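Local coordinates for protein dehydrogenase (Chromobacterium violaceum, PDB 3Q2I) that probably oxidises the sugar of UDP-N-acetylglucosaminuronic acid with NAD as cofactor, an early step toward 2,3-diacetamido-2,3-dideoxy-D-mannuronic acid, at residues G22-A25 with N26-F29; T83-G86 with L87-T90. One frame throughout, in Å; residues are numbered along the deposited sequence.

Contact 1: G22-A25 with N26-F29; sequences GRIA and NNHF. With NAI (1,4-dihydronicotinamide adenine dinucleotide), chain B.
Ile-24 O and the ring of His-28 meet one turn apart at the start of helix 25-34, where the carbonyl oxygen lies at the imidazole edge, 3.2 Å from CD2 of His-28. The same oxygen accepts the N-H of His-28 in the carbonyl plane and a weak, bent bond from the N-H of Asn-27. The Ile-24 side chain turns mainly to the dinucleotide. CB is 4.1 Å from C6N of NAI, and CG2 reaches C4N of NAI at 3.7 Å. The other branch runs past the nicotinamide ribose, CG1 lying 3.0 Å from O4D of NAI, and ends with CD1 beside the phosphate oxygen O2N. With chi1 at 31°, about 30° from staggered, and so close an approach, this branch is tightly packed and the fine detail of its placement is doubtful.

One turn of helix also joins Ala-25 and Phe-29. Ala-25 O receives a nearly straight bond from Phe-29 N (2.8 Å) and sits over one face of the phenyl ring, while Ala-25 CB touches CZ of Phe-29 at 4.0 Å. His-28 is fixed beyond this turn by Glu-105 and Tyr-308.

The backbone N of Arg-23 binds O2A of NAI at 2.9 Å, and that of Ile-24 binds O2N equally closely. Amides of the turn leading into the helix gripping the pyrophosphate, with Gly-22 CA close to the cofactor, are characteristic of the glycine-rich turn of the Rossmann fold.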
loop_
_atom_site.group_PDB
_atom_site.type_symbol
_atom_site.label_atom_id
_atom_site.label_comp_id
_atom_site.label_asym_id
_atom_site.label_seq_id
_atom_site.Cartn_x
_atom_site.Cartn_y
_atom_site.Cartn_z
ATOM N N GLY A 22 -26.363 33.288 18.493
ATOM C CA GLY A 22 -26.399 33.632 17.062
ATOM C C GLY A 22 -27.649 33.224 16.315
ATOM O O GLY A 22 -28.772 33.224 16.849
ATOM N N ARG A 23 -27.459 32.848 15.050
ATOM C CA ARG A 23 -28.526 32.519 14.150
ATOM C C ARG A 23 -29.454 31.415 14.634
ATOM O O ARG A 23 -30.685 31.642 14.702
ATOM C CB ARG A 23 -27.963 32.273 12.728
ATOM C CG ARG A 23 -28.975 32.259 11.590
ATOM C CD ARG A 23 -28.267 32.042 10.239
ATOM N NE ARG A 23 -27.167 32.989 10.077
ATOM C CZ ARG A 23 -26.132 32.849 9.247
ATOM N NH1 ARG A 23 -25.978 31.763 8.473
ATOM N NH2 ARG A 23 -25.235 33.830 9.203
ATOM N N ILE A 24 -28.950 30.202 14.946
ATOM C CA ILE A 24 -29.942 29.156 15.265
ATOM C C ILE A 24 -30.443 29.337 16.704
ATOM O O ILE A 24 -31.457 28.741 17.056
ATOM C CB ILE A 24 -29.516 27.639 15.177
ATOM C CG1 ILE A 24 -28.060 27.408 15.497
ATOM C CG2 ILE A 24 -30.386 26.795 14.198
ATOM C CD1 ILE A 24 -27.630 28.010 16.774
ATOM N N ALA A 25 -29.747 30.109 17.524
ATOM C CA ALA A 25 -30.297 30.340 18.853
ATOM C C ALA A 25 -31.703 30.934 18.705
ATOM O O ALA A 25 -32.583 30.698 19.542
ATOM C CB ALA A 25 -29.422 31.271 19.636
ATOM N N ASN A 26 -31.935 31.723 17.658
ATOM C CA ASN A 26 -33.314 32.177 17.408
ATOM C C ASN A 26 -34.360 31.052 17.421
ATOM O O ASN A 26 -35.444 31.158 18.017
ATOM C CB ASN A 26 -33.306 32.943 16.075
ATOM C CG ASN A 26 -34.654 33.474 15.689
ATOM O OD1 ASN A 26 -35.173 34.427 16.291
ATOM N ND2 ASN A 26 -35.218 32.887 14.642
ATOM N N ASN A 27 -34.055 29.923 16.786
ATOM C CA ASN A 27 -34.983 28.806 16.735
ATOM C C ASN A 27 -35.157 28.116 18.090
ATOM O O ASN A 27 -36.195 27.494 18.334
ATOM C CB ASN A 27 -34.500 27.697 15.778
ATOM C CG ASN A 27 -34.385 28.173 14.363
ATOM O OD1 ASN A 27 -35.024 27.634 13.460
ATOM N ND2 ASN A 27 -33.531 29.148 14.149
ATOM N N HIS A 28 -34.115 28.139 18.915
ATOM C CA HIS A 28 -34.198 27.586 20.254
ATOM C C HIS A 28 -35.029 28.528 21.133
ATOM O O HIS A 28 -35.882 28.046 21.902
ATOM C CB HIS A 28 -32.806 27.385 20.866
ATOM C CG HIS A 28 -32.022 26.272 20.217
ATOM N ND1 HIS A 28 -31.861 25.027 20.800
ATOM C CD2 HIS A 28 -31.333 26.237 19.047
ATOM C CE1 HIS A 28 -31.127 24.262 20.001
ATOM N NE2 HIS A 28 -30.785 24.978 18.940
ATOM N N PHE A 29 -34.785 29.837 21.012
ATOM C CA PHE A 29 -35.665 30.792 21.753
ATOM C C PHE A 29 -37.145 30.548 21.411
ATOM O O PHE A 29 -38.003 30.409 22.305
ATOM C CB PHE A 29 -35.274 32.257 21.488
ATOM C CG PHE A 29 -33.850 32.633 21.873
ATOM C CD1 PHE A 29 -33.127 31.918 22.823
ATOM C CD2 PHE A 29 -33.214 33.696 21.231
ATOM C CE1 PHE A 29 -31.835 32.303 23.152
ATOM C CE2 PHE A 29 -31.923 34.093 21.550
ATOM C CZ PHE A 29 -31.210 33.380 22.523
HETATM P PA NAI B . -23.497 31.999 14.473
HETATM O O1A NAI B . -22.168 32.436 14.010
HETATM O O2A NAI B . -24.794 32.774 13.969
HETATM O O5B NAI B . -23.625 31.952 16.047
HETATM C C5B NAI B . -22.386 32.212 16.644
HETATM C C4B NAI B . -22.629 32.545 18.110
HETATM O O4B NAI B . -21.706 31.928 19.024
HETATM C C3B NAI B . -22.217 34.011 17.962
HETATM O O3B NAI B . -23.217 34.877 18.517
HETATM C C2B NAI B . -20.803 34.086 18.563
HETATM O O2B NAI B . -20.459 35.353 19.108
HETATM C C1B NAI B . -20.983 33.014 19.663
HETATM N N9A NAI B . -19.739 32.550 20.234
HETATM C C8A NAI B . -18.598 32.206 19.550
HETATM N N7A NAI B . -17.718 31.768 20.406
HETATM C C5A NAI B . -18.262 31.707 21.668
HETATM C C6A NAI B . -17.800 31.346 22.951
HETATM N N6A NAI B . -16.528 30.860 23.164
HETATM N N1A NAI B . -18.638 31.476 23.994
HETATM C C2A NAI B . -19.852 31.951 23.806
HETATM N N3A NAI B . -20.358 32.317 22.630
HETATM C C4A NAI B . -19.558 32.225 21.546
HETATM O O3 NAI B . -23.679 30.474 14.050
HETATM P PN NAI B . -24.978 29.644 13.931
HETATM O O1N NAI B . -25.439 29.559 12.504
HETATM O O2N NAI B . -26.075 29.994 14.966
HETATM O O5D NAI B . -24.525 28.087 14.066
HETATM C C5D NAI B . -24.411 27.764 15.432
HETATM C C4D NAI B . -24.311 26.255 15.636
HETATM O O4D NAI B . -25.597 25.745 15.247
HETATM C C3D NAI B . -23.330 25.531 14.671
HETATM O O3D NAI B . -22.838 24.394 15.382
HETATM C C2D NAI B . -24.235 25.035 13.537
HETATM O O2D NAI B . -23.758 23.825 12.952
HETATM C C1D NAI B . -25.584 24.735 14.254
HETATM N N1N NAI B . -26.727 24.826 13.374
HETATM C C2N NAI B . -27.600 23.841 13.348
HETATM C C3N NAI B . -28.688 23.829 12.467
HETATM C C7N NAI B . -29.679 22.730 12.472
HETATM O O7N NAI B . -30.374 22.400 11.529
HETATM N N7N NAI B . -29.865 21.990 13.605
HETATM C C4N NAI B . -28.761 24.878 11.528
HETATM C C5N NAI B . -27.883 25.938 11.667
HETATM C C6N NAI B . -26.864 25.898 12.585
#

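Contact 2: T83-G86 with L87-T90; sequences TPSG and LHPT. With NAI (1,4-dihydronicotinamide adenine dinucleotide), chain B.
Thr-83 O is the backbone oxygen on which the His-88 ring closes: NE2 donates to it at 2.8 Å, from above the carbonyl plane and with the oxygen tilted 21° from the ring plane. Hydroxyl O3D of the nicotinamide ribose of NAI also lies close to Thr-83 O, but where its proton goes is not settled. That hydroxyl is held as well by Ser-85 OG at 2.8 Å, a bond in which either oxygen may be the donor. O3D also lies at the edge of the His-88 ring, 2.9 Å from CE1 of His-88.

The imidazole lies across the turn. CG of His-88 stands anti to its carbonyl carbon (chi1 -56°), which brings one ring face under Ser-85: CA of Ser-85 makes a CH-pi contact 3.6 Å from the centroid, and Ser-85 O sits over the same ring toward its rim. At the ring edge, CD2 of His-88 passes OG1 of Thr-83 at 3.4 Å, the two side chains running antiparallel alongside each other. ND1 bonds to the backbone oxygen of Pro-107, and with both nitrogens engaged the ring's rotation is fixed.

Leu-87 N bonds to Pro-84 O, and His-88 N to Ser-85 O. CD of Pro-84 and CD1 of Leu-87 touch, lying against C8A and N7A of the NAI adenine respectively. A water bridges Gly-86 O and Thr-90 N. This loop between strand 78-81 and helix 88-97 forms part of the NAD pocket of the Rossmann domain.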
loop_
_atom_site.group_PDB
_atom_site.type_symbol
_atom_site.label_atom_id
_atom_site.label_comp_id
_atom_site.label_asym_id
_atom_site.label_seq_id
_atom_site.Cartn_x
_atom_site.Cartn_y
_atom_site.Cartn_z
ATOM N N THR A 83 -23.029 27.473 19.757
ATOM C CA THR A 83 -21.755 28.053 19.338
ATOM C C THR A 83 -21.227 27.422 18.051
ATOM O O THR A 83 -21.802 26.454 17.541
ATOM C CB THR A 83 -20.712 27.831 20.431
ATOM O OG1 THR A 83 -20.826 26.483 20.928
ATOM C CG2 THR A 83 -20.953 28.810 21.617
ATOM N N PRO A 84 -20.174 28.019 17.499
ATOM C CA PRO A 84 -19.513 27.331 16.388
ATOM C C PRO A 84 -19.241 25.839 16.663
ATOM O O PRO A 84 -18.850 25.476 17.774
ATOM C CB PRO A 84 -18.193 28.092 16.310
ATOM C CG PRO A 84 -18.581 29.547 16.671
ATOM C CD PRO A 84 -19.539 29.309 17.843
ATOM N N SER A 85 -19.398 25.009 15.638
ATOM C CA SER A 85 -19.438 23.562 15.809
ATOM C C SER A 85 -18.193 23.027 16.495
ATOM O O SER A 85 -18.299 22.159 17.384
ATOM C CB SER A 85 -19.672 22.830 14.479
ATOM O OG SER A 85 -20.775 23.450 13.803
ATOM N N GLY A 86 -17.015 23.517 16.092
ATOM C CA GLY A 86 -15.734 23.037 16.636
ATOM C C GLY A 86 -15.502 23.361 18.107
ATOM O O GLY A 86 -14.579 22.849 18.750
ATOM N N LEU A 87 -16.361 24.246 18.657
ATOM C CA LEU A 87 -16.329 24.495 20.091
ATOM C C LEU A 87 -17.238 23.581 20.916
ATOM O O LEU A 87 -17.030 23.459 22.119
ATOM C CB LEU A 87 -16.755 25.970 20.346
ATOM C CG LEU A 87 -15.722 26.998 19.873
ATOM C CD1 LEU A 87 -16.345 28.353 20.228
ATOM C CD2 LEU A 87 -14.367 26.836 20.493
ATOM N N HIS A 88 -18.137 22.857 20.277
ATOM C CA HIS A 88 -19.088 22.031 21.057
ATOM C C HIS A 88 -18.351 21.058 21.974
ATOM O O HIS A 88 -18.755 20.807 23.083
ATOM C CB HIS A 88 -20.119 21.267 20.214
ATOM C CG HIS A 88 -20.941 22.143 19.314
ATOM N ND1 HIS A 88 -21.627 21.660 18.226
ATOM C CD2 HIS A 88 -21.158 23.483 19.327
ATOM C CE1 HIS A 88 -22.292 22.642 17.639
ATOM N NE2 HIS A 88 -22.003 23.759 18.282
ATOM N N PRO A 89 -17.310 20.361 21.482
ATOM C CA PRO A 89 -16.715 19.355 22.367
ATOM C C PRO A 89 -16.128 19.917 23.649
ATOM O O PRO A 89 -16.396 19.360 24.734
ATOM C CB PRO A 89 -15.649 18.672 21.439
ATOM C CG PRO A 89 -16.332 18.796 20.076
ATOM C CD PRO A 89 -16.792 20.266 20.098
ATOM N N THR A 90 -15.267 20.934 23.569
ATOM C CA THR A 90 -14.660 21.474 24.787
ATOM C C THR A 90 -15.769 22.027 25.690
ATOM O O THR A 90 -15.681 21.829 26.904
ATOM C CB THR A 90 -13.551 22.518 24.614
ATOM O OG1 THR A 90 -13.952 23.557 23.729
ATOM C CG2 THR A 90 -12.270 21.890 24.066
HETATM P PA NAI B . -23.497 31.999 14.473
HETATM O O1A NAI B . -22.168 32.436 14.010
HETATM O O2A NAI B . -24.794 32.774 13.969
HETATM O O5B NAI B . -23.625 31.952 16.047
HETATM C C5B NAI B . -22.386 32.212 16.644
HETATM C C4B NAI B . -22.629 32.545 18.110
HETATM O O4B NAI B . -21.706 31.928 19.024
HETATM C C3B NAI B . -22.217 34.011 17.962
HETATM O O3B NAI B . -23.217 34.877 18.517
HETATM C C2B NAI B . -20.803 34.086 18.563
HETATM O O2B NAI B . -20.459 35.353 19.108
HETATM C C1B NAI B . -20.983 33.014 19.663
HETATM N N9A NAI B . -19.739 32.550 20.234
HETATM C C8A NAI B . -18.598 32.206 19.550
HETATM N N7A NAI B . -17.718 31.768 20.406
HETATM C C5A NAI B . -18.262 31.707 21.668
HETATM C C6A NAI B . -17.800 31.346 22.951
HETATM N N6A NAI B . -16.528 30.860 23.164
HETATM N N1A NAI B . -18.638 31.476 23.994
HETATM C C2A NAI B . -19.852 31.951 23.806
HETATM N N3A NAI B . -20.358 32.317 22.630
HETATM C C4A NAI B . -19.558 32.225 21.546
HETATM O O3 NAI B . -23.679 30.474 14.050
HETATM P PN NAI B . -24.978 29.644 13.931
HETATM O O1N NAI B . -25.439 29.559 12.504
HETATM O O2N NAI B . -26.075 29.994 14.966
HETATM O O5D NAI B . -24.525 28.087 14.066
HETATM C C5D NAI B . -24.411 27.764 15.432
HETATM C C4D NAI B . -24.311 26.255 15.636
HETATM O O4D NAI B . -25.597 25.745 15.247
HETATM C C3D NAI B . -23.330 25.531 14.671
HETATM O O3D NAI B . -22.838 24.394 15.382
HETATM C C2D NAI B . -24.235 25.035 13.537
HETATM O O2D NAI B . -23.758 23.825 12.952
HETATM C C1D NAI B . -25.584 24.735 14.254
HETATM N N1N NAI B . -26.727 24.826 13.374
HETATM C C2N NAI B . -27.600 23.841 13.348
HETATM C C3N NAI B . -28.688 23.829 12.467
HETATM C C7N NAI B . -29.679 22.730 12.472
HETATM O O7N NAI B . -30.374 22.400 11.529
HETATM N N7N NAI B . -29.865 21.990 13.605
HETATM C C4N NAI B . -28.761 24.878 11.528
HETATM C C5N NAI B . -27.883 25.938 11.667
HETATM C C6N NAI B . -26.864 25.898 12.585
HETATM O O HOH W 1 -13.760 22.109 21.252
#

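In the fold
Both contacts are strand-to-helix turns of the same Rossmann domain, following the neighbouring parallel strands 14-19 and 78-81, and both touch one NAI. Their centres are 16 Å apart and their nearest atoms about 6 Å apart; the two do not touch, but they share the cofactor and the sheet from which both turns spring. Contact 1 is partly buried, with Arg-23 and Asn-26 exposed, and supplies backbone amides to the charged pyrophosphate. Contact 2 is more buried and meets a ribose hydroxyl through Ser-85 and the adenine through apolar side chains. Histidine is prominent in each: His-28 reaches away to Glu-105, itself a partner of NAI, whereas His-88 folds back on its own turn and also bonds to Pro-107.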